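Local coordinates for protein NADH dehydrogenase (Methanothermobacter marburgensis, PDB 4R81) that binds flavin mononucleotide and probably passes electrons from NAD(P)H to quinones, working as a dimeric flavodoxin-like oxidoreductase, at residues 5-10 against 36-41; 45-50 against 104-109; 89-94 against 134-139; 126-131 against 166-171. One frame throughout, in Å; residues are numbered along the deposited sequence. Where two conformers were deposited one is given.

Interaction 1. Residues 5-10 against 36-41; sequences HVYILF and TYEVGD
H5 and T36 open the parallel pairing of two strands in the flavodoxin-like sheet, the 5-10 and 36-41 arms of a beta-alpha-beta unit whose crossover is helix 18-32. H5 CB points to the face it shares with Y7 and E38; with CG anti to the backbone N (chi1 179°), the ring lies beside T36 and Y37. Its CB already lies 3.3 Å from T36 OG1, and CG passes the same hydroxyl. At the ring edge, ND1 makes a 2.8 Å hydrogen bond with T36 OG1, in which either atom may be the donor. CE1 next settles against the backbone, 3.4 Å from Y37 C. NE2, at the tip, reaches 4.0 Å from E38 CB and shares a water with E38 OE1, a carboxylate oxygen that also forms a salt bridge with R81.

The ladder behind this row is regular: V6 N, I8 N and F10 N give to T36 O, E38 O and G40 O, while V6 O and I8 O take E38 N and G40 N. On the face turned to helix 18-32, I8 CD1 packs 3.8 Å from Y37 CB, and the D41 carboxylate, also bridged to R20, lies at the edge of the F10 ring, CG beside F10 CD2. On the H5 face, Y7 OH, hydrogen-bonded to E75, stops 3.6 Å from G40 CA, where a beta carbon would collide with it.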
# COMPACT_ATOMS: atom_id res chain seq x y z
N HIS A 5 -5.64 -4.10 -26.61
CA HIS A 5 -6.03 -2.86 -25.95
C HIS A 5 -5.62 -2.90 -24.49
O HIS A 5 -5.88 -3.88 -23.79
CB HIS A 5 -7.54 -2.62 -26.07
CG HIS A 5 -7.98 -1.37 -25.38
ND1 HIS A 5 -7.77 -0.11 -25.92
CD2 HIS A 5 -8.60 -1.17 -24.19
CE1 HIS A 5 -8.25 0.80 -25.09
NE2 HIS A 5 -8.76 0.19 -24.04
N VAL A 6 -4.95 -1.84 -24.04
CA VAL A 6 -4.47 -1.78 -22.66
C VAL A 6 -5.20 -0.72 -21.87
O VAL A 6 -5.31 0.42 -22.32
CB VAL A 6 -2.97 -1.43 -22.63
CG1 VAL A 6 -2.41 -1.66 -21.23
CG2 VAL A 6 -2.22 -2.26 -23.64
N TYR A 7 -5.68 -1.08 -20.68
CA TYR A 7 -6.16 -0.06 -19.75
C TYR A 7 -5.03 0.21 -18.77
O TYR A 7 -4.56 -0.69 -18.05
CB TYR A 7 -7.47 -0.47 -19.03
CG TYR A 7 -7.99 0.59 -18.07
CD1 TYR A 7 -8.10 1.93 -18.46
CD2 TYR A 7 -8.37 0.26 -16.77
CE1 TYR A 7 -8.56 2.91 -17.58
CE2 TYR A 7 -8.83 1.22 -15.88
CZ TYR A 7 -8.93 2.55 -16.29
OH TYR A 7 -9.39 3.53 -15.44
N ILE A 8 -4.57 1.46 -18.77
CA ILE A 8 -3.39 1.88 -18.04
C ILE A 8 -3.78 2.72 -16.83
O ILE A 8 -4.32 3.82 -16.98
CB ILE A 8 -2.45 2.72 -18.93
CG1 ILE A 8 -2.08 1.97 -20.21
CG2 ILE A 8 -1.21 3.11 -18.15
CD1 ILE A 8 -1.37 2.84 -21.24
N LEU A 9 -3.52 2.18 -15.65
CA LEU A 9 -3.75 2.92 -14.41
C LEU A 9 -2.50 3.72 -14.11
O LEU A 9 -1.40 3.17 -13.96
CB LEU A 9 -4.05 1.97 -13.24
CG LEU A 9 -5.41 1.27 -13.20
CD1 LEU A 9 -6.53 2.30 -13.34
CD2 LEU A 9 -5.54 0.16 -14.26
N PHE A 10 -2.66 5.03 -14.01
CA PHE A 10 -1.55 5.93 -13.76
C PHE A 10 -1.79 6.66 -12.45
O PHE A 10 -2.83 7.29 -12.26
CB PHE A 10 -1.41 6.93 -14.92
CG PHE A 10 -0.33 7.94 -14.72
CD1 PHE A 10 1.00 7.61 -14.96
CD2 PHE A 10 -0.63 9.21 -14.28
CE1 PHE A 10 2.00 8.55 -14.77
CE2 PHE A 10 0.37 10.15 -14.09
CZ PHE A 10 1.68 9.82 -14.33
N THR A 36 -3.55 -0.52 -28.75
CA THR A 36 -4.34 0.66 -28.37
C THR A 36 -4.40 0.78 -26.85
O THR A 36 -4.05 -0.15 -26.13
CB THR A 36 -5.77 0.64 -28.94
OG1 THR A 36 -6.48 -0.48 -28.41
CG2 THR A 36 -5.74 0.55 -30.46
N TYR A 37 -4.87 1.92 -26.35
CA TYR A 37 -4.90 2.10 -24.90
C TYR A 37 -5.87 3.18 -24.42
O TYR A 37 -6.31 4.04 -25.19
CB TYR A 37 -3.48 2.37 -24.36
CG TYR A 37 -2.90 3.65 -24.90
CD1 TYR A 37 -3.10 4.86 -24.23
CD2 TYR A 37 -2.18 3.66 -26.08
CE1 TYR A 37 -2.59 6.04 -24.73
CE2 TYR A 37 -1.66 4.83 -26.59
CZ TYR A 37 -1.87 6.01 -25.92
OH TYR A 37 -1.36 7.18 -26.43
N GLU A 38 -6.20 3.10 -23.13
CA GLU A 38 -6.94 4.15 -22.44
C GLU A 38 -6.22 4.38 -21.12
O GLU A 38 -5.88 3.43 -20.43
CB GLU A 38 -8.39 3.72 -22.18
CG GLU A 38 -9.21 4.80 -21.46
CD GLU A 38 -10.67 4.42 -21.23
OE1 GLU A 38 -11.10 3.35 -21.71
OE2 GLU A 38 -11.38 5.20 -20.56
N VAL A 39 -5.99 5.65 -20.78
CA VAL A 39 -5.33 5.97 -19.52
C VAL A 39 -6.32 6.40 -18.45
O VAL A 39 -7.12 7.31 -18.66
CB VAL A 39 -4.27 7.09 -19.69
CG1 VAL A 39 -3.58 7.38 -18.35
CG2 VAL A 39 -3.25 6.69 -20.74
N GLY A 40 -6.24 5.72 -17.30
CA GLY A 40 -6.96 6.15 -16.12
C GLY A 40 -6.00 6.88 -15.20
O GLY A 40 -5.25 6.27 -14.45
N ASP A 41 -6.00 8.21 -15.31
CA ASP A 41 -5.13 9.07 -14.50
C ASP A 41 -5.90 9.33 -13.21
O ASP A 41 -6.73 10.24 -13.13
CB ASP A 41 -4.86 10.38 -15.27
CG ASP A 41 -3.84 11.29 -14.57
OD1 ASP A 41 -3.78 11.30 -13.32
OD2 ASP A 41 -3.12 12.03 -15.28
O HOH W 1 -10.21 0.61 -21.62
O HOH W 2 -2.80 9.82 -11.29

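Interaction 2. Residues 45-50 against 104-109; sequences MNFRSE and FDRVWT
S49 and R106 are the nearest backbone pair, their CA atoms 7.2 Å apart, so the loop 45-50 and the last turn of helix 98-107 meet through the R106 side chain, which reaches the loop backbone, with no strand-like pairing. R106 bridges the gap. Its chain bends at chi3 (59°), which swings NE out of line with the extended part before it, and CD passes close to both R48 O and E50 O. NH1 then gives a hydrogen bond to R48 O at 2.8 Å, well short of straight at 139°, with the oxygen tilted out of the guanidinium plane. R48 CG lies over one face of that guanidinium, offset toward its rim. F47 slides past R106 in the opposite direction, CZ 3.5 Å from NH1, the ring inclined 43° to the guanidinium; the same CZ touches V107 CG2 at 3.8 Å.

The cation is held from outside as well, by salt bridges from NE to E55 and from NH1 to D71. An alanine in place of R106 would probably leave E55 and D71 without their positive mate and R48 O without this donor, opening a gap beside F47. Farther along, one water donates to S49 O at 2.8 Å and to D105 OD2 at 2.7 Å; D105 lines a flavin pocket, and its OD2 also accepts from A98 N of the second subunit. The buried arginine is thus likely to have its charge balanced by two acids while its bond to R48 O ties the loop to the helix, close to the dimer interface.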
# COMPACT_ATOMS: atom_id res chain seq x y z
N MET A 45 -8.74 12.12 -12.26
CA MET A 45 -10.11 11.64 -12.17
C MET A 45 -10.76 11.98 -10.85
O MET A 45 -11.96 11.74 -10.68
CB MET A 45 -10.14 10.11 -12.33
CG MET A 45 -9.76 9.63 -13.73
SD MET A 45 -9.42 7.86 -13.78
CE MET A 45 -10.89 7.23 -12.97
N ASN A 46 -9.99 12.54 -9.92
CA ASN A 46 -10.46 12.72 -8.54
C ASN A 46 -10.97 11.41 -7.95
O ASN A 46 -11.96 11.38 -7.21
CB ASN A 46 -11.53 13.82 -8.46
CG ASN A 46 -11.02 15.16 -8.96
OD1 ASN A 46 -11.45 15.64 -10.02
ND2 ASN A 46 -10.12 15.76 -8.21
N PHE A 47 -10.29 10.32 -8.27
CA PHE A 47 -10.74 8.99 -7.87
C PHE A 47 -10.74 8.83 -6.36
O PHE A 47 -9.72 9.06 -5.71
CB PHE A 47 -9.89 7.91 -8.52
CG PHE A 47 -10.38 6.51 -8.25
CD1 PHE A 47 -11.45 6.00 -8.98
CD2 PHE A 47 -9.80 5.72 -7.27
CE1 PHE A 47 -11.92 4.71 -8.74
CE2 PHE A 47 -10.26 4.44 -7.03
CZ PHE A 47 -11.32 3.94 -7.76
N ARG A 48 -11.88 8.42 -5.82
CA ARG A 48 -12.02 8.22 -4.39
C ARG A 48 -11.25 6.96 -4.01
O ARG A 48 -11.55 5.86 -4.49
CB ARG A 48 -13.49 8.08 -4.00
CG ARG A 48 -13.72 7.83 -2.52
CD ARG A 48 -13.25 9.01 -1.70
NE ARG A 48 -13.62 8.86 -0.29
CZ ARG A 48 -13.35 9.76 0.65
NH1 ARG A 48 -12.72 10.88 0.33
NH2 ARG A 48 -13.71 9.54 1.90
N SER A 49 -10.26 7.11 -3.15
CA SER A 49 -9.42 5.97 -2.83
C SER A 49 -9.81 5.23 -1.55
O SER A 49 -9.35 4.12 -1.33
CB SER A 49 -7.94 6.36 -2.82
OG SER A 49 -7.67 7.28 -1.79
N GLU A 50 -10.66 5.83 -0.72
CA GLU A 50 -11.06 5.18 0.54
C GLU A 50 -12.25 4.26 0.37
O GLU A 50 -13.32 4.71 -0.03
CB GLU A 50 -11.44 6.22 1.60
CG GLU A 50 -10.28 6.91 2.28
CD GLU A 50 -9.89 8.19 1.58
OE1 GLU A 50 -10.44 8.46 0.48
OE2 GLU A 50 -9.03 8.92 2.13
N PHE A 104 -7.20 -0.67 -5.82
CA PHE A 104 -7.34 -2.10 -5.57
C PHE A 104 -8.42 -2.37 -4.52
O PHE A 104 -9.29 -3.22 -4.73
CB PHE A 104 -6.00 -2.73 -5.15
CG PHE A 104 -4.98 -2.80 -6.25
CD1 PHE A 104 -5.16 -3.67 -7.32
CD2 PHE A 104 -3.84 -2.01 -6.22
CE1 PHE A 104 -4.22 -3.73 -8.35
CE2 PHE A 104 -2.90 -2.07 -7.25
CZ PHE A 104 -3.09 -2.94 -8.30
N ASP A 105 -8.37 -1.64 -3.41
CA ASP A 105 -9.33 -1.85 -2.31
C ASP A 105 -10.77 -1.76 -2.80
O ASP A 105 -11.63 -2.55 -2.40
CB ASP A 105 -9.15 -0.81 -1.19
CG ASP A 105 -7.79 -0.88 -0.49
OD1 ASP A 105 -7.09 -1.90 -0.63
OD2 ASP A 105 -7.45 0.10 0.21
N ARG A 106 -11.02 -0.78 -3.67
CA ARG A 106 -12.38 -0.46 -4.11
C ARG A 106 -12.82 -1.16 -5.40
O ARG A 106 -14.01 -1.39 -5.61
CB ARG A 106 -12.53 1.06 -4.28
CG ARG A 106 -12.30 1.86 -2.99
CD ARG A 106 -12.74 3.30 -3.15
NE ARG A 106 -14.16 3.37 -3.51
CZ ARG A 106 -14.65 3.97 -4.59
NH1 ARG A 106 -13.85 4.61 -5.43
NH2 ARG A 106 -15.96 3.93 -4.82
N VAL A 107 -11.86 -1.48 -6.26
CA VAL A 107 -12.20 -1.99 -7.59
C VAL A 107 -12.14 -3.51 -7.65
O VAL A 107 -12.90 -4.13 -8.38
CB VAL A 107 -11.35 -1.30 -8.69
CG1 VAL A 107 -11.67 -1.86 -10.09
CG2 VAL A 107 -11.56 0.22 -8.65
N TRP A 108 -11.28 -4.11 -6.84
CA TRP A 108 -11.19 -5.57 -6.80
C TRP A 108 -12.29 -6.12 -5.89
O TRP A 108 -12.02 -6.56 -4.77
CB TRP A 108 -9.81 -6.01 -6.30
CG TRP A 108 -8.67 -6.16 -7.32
CD1 TRP A 108 -7.43 -6.66 -7.04
CD2 TRP A 108 -8.65 -5.84 -8.74
NE1 TRP A 108 -6.64 -6.66 -8.16
CE2 TRP A 108 -7.36 -6.17 -9.22
CE3 TRP A 108 -9.58 -5.30 -9.63
CZ2 TRP A 108 -6.99 -5.99 -10.56
CZ3 TRP A 108 -9.20 -5.12 -10.96
CH2 TRP A 108 -7.92 -5.46 -11.41
N THR A 109 -13.52 -6.12 -6.38
CA THR A 109 -14.70 -6.41 -5.55
C THR A 109 -15.09 -7.87 -5.52
O THR A 109 -14.79 -8.63 -6.45
CB THR A 109 -15.91 -5.56 -6.00
OG1 THR A 109 -16.13 -5.75 -7.40
CG2 THR A 109 -15.64 -4.11 -5.75
O HOH W 3 -9.25 2.06 0.54

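Interaction 3. Residues 89-94 against 134-139; sequences YPLWWS and CSAGHT. With FMN (flavin mononucleotide), chain E.
The Y89 ring receives the sulfur of C134 obliquely, SG standing 3.7 Å from CE2 and 45° off the ring normal, a cysteine sulfur-aromatic contact. C134 SG also rests on L91 CB. W92 has a neighbour over each face: P90 CG on one, 3.3 Å above the plane, and on the other the benzenoid end of the flavin, offset toward the rim, with W92 CD1 3.4 Å from FMN C7. FMN C6 lies over one face of W93, whose ring also meets W108 of the second subunit edge-to-face.

Strands 84-90 and 129-135 run parallel here, Y89 beside C134 and P90 beside S135, and the loops leaving their C-terminal ends hold the cofactor, as in other flavodoxin-like folds. S135 N gives to Y89 O, and S135 O in turn accepts a hydrogen bond from L91 N at 2.7 Å, nearly along the C=O axis. From this last rung the L91 side chain turns to the other loop: CG stands anti to the backbone N (chi1 -168°) and comes near FMN N3, while CD2 touches A136 CB at 3.9 Å. L91 O meanwhile accepts a hydrogen bond from FMN O2'.

Backbone N-H groups read the isoalloxazine: W93 N reaches FMN N5 at 3.0 Å, G137 N reaches FMN N1, and H138 N reaches FMN O2 at 2.8 Å. S94 N adds a weak bond to FMN O4.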
# COMPACT_ATOMS: atom_id res chain seq x y z
N TYR A 89 3.47 3.95 -11.69
CA TYR A 89 3.48 4.69 -10.43
C TYR A 89 4.88 4.77 -9.85
O TYR A 89 5.75 3.96 -10.19
CB TYR A 89 2.53 4.02 -9.42
CG TYR A 89 2.90 2.59 -9.09
CD1 TYR A 89 2.42 1.54 -9.86
CD2 TYR A 89 3.73 2.29 -8.02
CE1 TYR A 89 2.75 0.23 -9.58
CE2 TYR A 89 4.07 0.97 -7.73
CZ TYR A 89 3.57 -0.06 -8.52
OH TYR A 89 3.90 -1.37 -8.25
N PRO A 90 5.12 5.76 -8.98
CA PRO A 90 6.36 5.80 -8.21
C PRO A 90 6.28 4.93 -6.95
O PRO A 90 5.21 4.81 -6.33
CB PRO A 90 6.45 7.27 -7.80
CG PRO A 90 5.02 7.69 -7.65
CD PRO A 90 4.27 6.94 -8.73
N LEU A 91 7.41 4.35 -6.57
CA LEU A 91 7.51 3.56 -5.35
C LEU A 91 7.53 4.48 -4.16
O LEU A 91 8.46 5.27 -4.01
CB LEU A 91 8.79 2.73 -5.37
CG LEU A 91 8.85 1.66 -4.29
CD1 LEU A 91 7.63 0.76 -4.44
CD2 LEU A 91 10.14 0.86 -4.35
N TRP A 92 6.51 4.38 -3.30
CA TRP A 92 6.42 5.18 -2.08
C TRP A 92 6.29 4.25 -0.88
O TRP A 92 5.30 3.54 -0.74
CB TRP A 92 5.20 6.12 -2.11
CG TRP A 92 5.31 7.28 -3.05
CD1 TRP A 92 6.40 7.65 -3.79
CD2 TRP A 92 4.27 8.21 -3.37
NE1 TRP A 92 6.09 8.76 -4.55
CE2 TRP A 92 4.79 9.12 -4.31
CE3 TRP A 92 2.94 8.36 -2.95
CZ2 TRP A 92 4.04 10.17 -4.84
CZ3 TRP A 92 2.19 9.41 -3.48
CH2 TRP A 92 2.74 10.30 -4.42
N TRP A 93 7.29 4.27 0.00
CA TRP A 93 7.29 3.39 1.17
C TRP A 93 7.04 1.93 0.77
O TRP A 93 6.27 1.20 1.40
CB TRP A 93 6.37 3.94 2.29
CG TRP A 93 6.87 5.31 2.66
CD1 TRP A 93 6.32 6.51 2.30
CD2 TRP A 93 8.09 5.62 3.34
NE1 TRP A 93 7.11 7.55 2.75
CE2 TRP A 93 8.20 7.03 3.40
CE3 TRP A 93 9.08 4.84 3.94
CZ2 TRP A 93 9.27 7.67 4.02
CZ3 TRP A 93 10.15 5.48 4.57
CH2 TRP A 93 10.23 6.89 4.61
N SER A 94 7.72 1.55 -0.30
CA SER A 94 7.80 0.17 -0.76
C SER A 94 6.48 -0.43 -1.25
O SER A 94 6.35 -1.64 -1.32
CB SER A 94 8.46 -0.71 0.30
OG SER A 94 9.78 -0.26 0.54
N CYS A 134 7.29 0.49 -12.32
CA CYS A 134 7.44 1.14 -11.03
C CYS A 134 8.75 1.91 -10.95
O CYS A 134 9.84 1.32 -11.04
CB CYS A 134 7.38 0.08 -9.92
SG CYS A 134 7.69 0.70 -8.28
N SER A 135 8.66 3.22 -10.80
CA SER A 135 9.85 4.06 -10.70
C SER A 135 10.29 4.12 -9.24
O SER A 135 9.46 4.32 -8.36
CB SER A 135 9.56 5.46 -11.23
OG SER A 135 10.64 6.34 -10.96
N ALA A 136 11.58 3.95 -8.98
CA ALA A 136 12.06 3.94 -7.60
C ALA A 136 13.32 4.76 -7.44
O ALA A 136 14.12 4.86 -8.37
CB ALA A 136 12.31 2.51 -7.14
N GLY A 137 13.49 5.36 -6.27
CA GLY A 137 14.72 6.05 -5.94
C GLY A 137 15.89 5.08 -5.81
O GLY A 137 16.97 5.31 -6.35
N HIS A 138 15.67 3.99 -5.08
CA HIS A 138 16.69 2.94 -4.98
C HIS A 138 16.89 2.25 -6.32
O HIS A 138 15.99 2.22 -7.15
CB HIS A 138 16.29 1.91 -3.92
CG HIS A 138 16.51 2.39 -2.52
ND1 HIS A 138 17.76 2.71 -2.04
CD2 HIS A 138 15.64 2.62 -1.51
CE1 HIS A 138 17.65 3.10 -0.78
NE2 HIS A 138 16.37 3.06 -0.44
N THR A 139 18.08 1.71 -6.52
CA THR A 139 18.31 0.89 -7.71
C THR A 139 17.61 -0.45 -7.52
O THR A 139 17.36 -0.88 -6.39
CB THR A 139 19.80 0.65 -7.95
OG1 THR A 139 20.39 0.04 -6.80
CG2 THR A 139 20.50 1.97 -8.24
N1 FMN E . 12.14 5.19 -3.45
C2 FMN E . 12.44 3.90 -3.09
O2 FMN E . 13.32 3.29 -3.69
N3 FMN E . 11.76 3.27 -2.06
C4 FMN E . 10.77 3.94 -1.38
O4 FMN E . 10.17 3.37 -0.48
C4A FMN E . 10.45 5.26 -1.73
N5 FMN E . 9.47 5.96 -1.05
C5A FMN E . 9.16 7.25 -1.43
C6 FMN E . 8.16 7.95 -0.75
C7 FMN E . 7.85 9.25 -1.11
C7M FMN E . 6.75 9.99 -0.39
C8 FMN E . 8.54 9.87 -2.15
C8M FMN E . 8.21 11.29 -2.54
C9 FMN E . 9.54 9.18 -2.81
C9A FMN E . 9.86 7.86 -2.46
N10 FMN E . 10.86 7.17 -3.12
C10 FMN E . 11.15 5.87 -2.77
C1' FMN E . 11.60 7.79 -4.26
C2' FMN E . 10.63 7.72 -5.45
O2' FMN E . 10.38 6.40 -5.87
C3' FMN E . 11.10 8.62 -6.59
O3' FMN E . 10.90 9.95 -6.15
C4' FMN E . 10.28 8.37 -7.85
O4' FMN E . 10.54 7.09 -8.39
C5' FMN E . 10.56 9.42 -8.92
O5' FMN E . 9.56 9.27 -9.89
P FMN E . 8.49 10.45 -10.08
O1P FMN E . 9.24 11.66 -10.61
O2P FMN E . 7.44 10.03 -11.08
O3P FMN E . 7.89 10.78 -8.74

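Interaction 4. Residues 126-131 against 166-171; sequences DIEKAV and VKNVTM
K167 NZ is gripped by three partners: D126 OD1 in a salt bridge whose 3.2 Å hydrogen bond is weak, and two waters, one of which also accepts from I127 N; the other sits near E128 OE1. The bend at chi4 (66°) brings NZ beside D126 OD1, while CD passes 3.6 Å from E128 OE1. The backbone of K167 joins in, its N giving to I127 O at 3.0 Å.

N168 bonds to the same segment. Its ND2 donates to E128 O at 3.0 Å, and the oxygen lies in the amide plane. An alanine here would probably leave E128 O without its side-chain donor and residues 126-128 less firmly tied to the neighbouring chain segment. Past it begins the parallel pairing of strands 129-135 and 169-174 in the flavodoxin-like sheet: A130 N gives to N168 O at 2.9 Å, and A130 O takes T170 N. On one side V166 CG1 fits against A130 CB at 3.8 Å and against I127 CG2. V169, on the same face as A130, packs on helix 148-162.

Buried aliphatic groups thus back a charged and hydrated outer side, where the lysine probably offsets two nearby acids.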
# COMPACT_ATOMS: atom_id res chain seq x y z
N ASP A 126 -10.92 -10.94 -17.14
CA ASP A 126 -10.43 -11.60 -18.34
C ASP A 126 -9.31 -10.77 -18.97
O ASP A 126 -9.54 -9.98 -19.89
CB ASP A 126 -11.58 -11.81 -19.33
CG ASP A 126 -11.15 -12.56 -20.56
OD1 ASP A 126 -10.16 -13.32 -20.48
OD2 ASP A 126 -11.81 -12.41 -21.61
N ILE A 127 -8.10 -10.95 -18.46
CA ILE A 127 -6.96 -10.12 -18.85
C ILE A 127 -5.76 -11.01 -19.12
O ILE A 127 -5.34 -11.78 -18.24
CB ILE A 127 -6.60 -9.11 -17.74
CG1 ILE A 127 -7.70 -8.05 -17.58
CG2 ILE A 127 -5.25 -8.44 -18.03
CD1 ILE A 127 -7.84 -7.09 -18.78
N GLU A 128 -5.20 -10.90 -20.32
CA GLU A 128 -4.11 -11.77 -20.75
C GLU A 128 -2.78 -11.41 -20.10
O GLU A 128 -1.98 -12.29 -19.76
CB GLU A 128 -3.98 -11.75 -22.28
CG GLU A 128 -3.18 -12.90 -22.86
CD GLU A 128 -3.87 -14.26 -22.70
OE1 GLU A 128 -5.12 -14.31 -22.65
OE2 GLU A 128 -3.15 -15.28 -22.62
N LYS A 129 -2.55 -10.11 -19.90
CA LYS A 129 -1.27 -9.63 -19.39
C LYS A 129 -1.39 -8.33 -18.60
O LYS A 129 -2.14 -7.44 -18.98
CB LYS A 129 -0.29 -9.40 -20.55
CG LYS A 129 1.13 -9.05 -20.12
CD LYS A 129 2.07 -9.10 -21.30
CE LYS A 129 3.53 -9.19 -20.88
NZ LYS A 129 4.44 -9.03 -22.06
N ALA A 130 -0.64 -8.24 -17.51
CA ALA A 130 -0.49 -6.98 -16.79
C ALA A 130 0.98 -6.62 -16.74
O ALA A 130 1.83 -7.47 -16.47
CB ALA A 130 -1.07 -7.09 -15.40
N VAL A 131 1.27 -5.34 -16.99
CA VAL A 131 2.62 -4.81 -16.93
C VAL A 131 2.71 -3.76 -15.82
O VAL A 131 1.90 -2.82 -15.77
CB VAL A 131 3.01 -4.13 -18.26
CG1 VAL A 131 4.42 -3.58 -18.19
CG2 VAL A 131 2.87 -5.12 -19.42
N VAL A 166 -5.40 -12.52 -13.63
CA VAL A 166 -4.55 -12.06 -14.73
C VAL A 166 -3.63 -13.21 -15.16
O VAL A 166 -3.00 -13.85 -14.32
CB VAL A 166 -3.71 -10.84 -14.32
CG1 VAL A 166 -2.78 -10.44 -15.45
CG2 VAL A 166 -4.61 -9.67 -13.93
N LYS A 167 -3.56 -13.48 -16.46
CA LYS A 167 -2.92 -14.71 -16.92
C LYS A 167 -1.39 -14.67 -16.93
O LYS A 167 -0.73 -15.69 -16.71
CB LYS A 167 -3.46 -15.12 -18.29
CG LYS A 167 -4.96 -15.39 -18.26
CD LYS A 167 -5.45 -16.10 -19.52
CE LYS A 167 -6.93 -16.40 -19.40
NZ LYS A 167 -7.74 -15.14 -19.38
N ASN A 168 -0.84 -13.48 -17.17
CA ASN A 168 0.60 -13.29 -17.30
C ASN A 168 0.95 -11.92 -16.75
O ASN A 168 0.23 -10.95 -16.99
CB ASN A 168 1.02 -13.34 -18.78
CG ASN A 168 0.75 -14.69 -19.42
OD1 ASN A 168 1.54 -15.62 -19.27
ND2 ASN A 168 -0.36 -14.79 -20.15
N VAL A 169 2.05 -11.84 -16.00
CA VAL A 169 2.47 -10.57 -15.40
C VAL A 169 3.97 -10.30 -15.56
O VAL A 169 4.80 -11.22 -15.54
CB VAL A 169 2.12 -10.49 -13.89
CG1 VAL A 169 0.61 -10.59 -13.68
CG2 VAL A 169 2.84 -11.57 -13.11
N THR A 170 4.30 -9.01 -15.69
CA THR A 170 5.68 -8.54 -15.77
C THR A 170 5.82 -7.30 -14.90
O THR A 170 4.93 -6.46 -14.88
CB THR A 170 6.05 -8.13 -17.21
OG1 THR A 170 5.86 -9.23 -18.11
CG2 THR A 170 7.51 -7.69 -17.28
N MET A 171 6.93 -7.18 -14.18
CA MET A 171 7.22 -5.95 -13.44
C MET A 171 8.60 -5.43 -13.81
O MET A 171 9.57 -6.19 -13.87
CB MET A 171 7.11 -6.16 -11.92
CG MET A 171 7.27 -4.88 -11.09
SD MET A 171 7.04 -5.12 -9.31
CE MET A 171 7.03 -3.44 -8.69
O HOH W 4 -7.88 -13.46 -16.78
O HOH W 5 -7.14 -13.31 -21.51

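How the interactions relate
Interactions 1, 3 and 4 lie in the five-stranded parallel sheet, ordered 36-41, 5-10, 84-90, 129-135, 169-174: the first joins one outer pair, the last the other, and interaction 3 joins 84-90, the central strand, to 129-135. Interactions 3 and 4 share strand 129-135, yet their centres are about 20 Å apart; M171 CE bridges them by packing on C134 CB and Y89 OH. Interaction 2 stands off the sheet, its centre about 16 Å from that of interaction 1, which it touches where M45 SD meets G40 CA. Along the chain interaction 1 closes first, whereas 2 and 3 interleave, as do 3 and 4. Interactions 2 and 3 both line flavin pockets and touch the second subunit, placing the cofactor sites near the dimer interface.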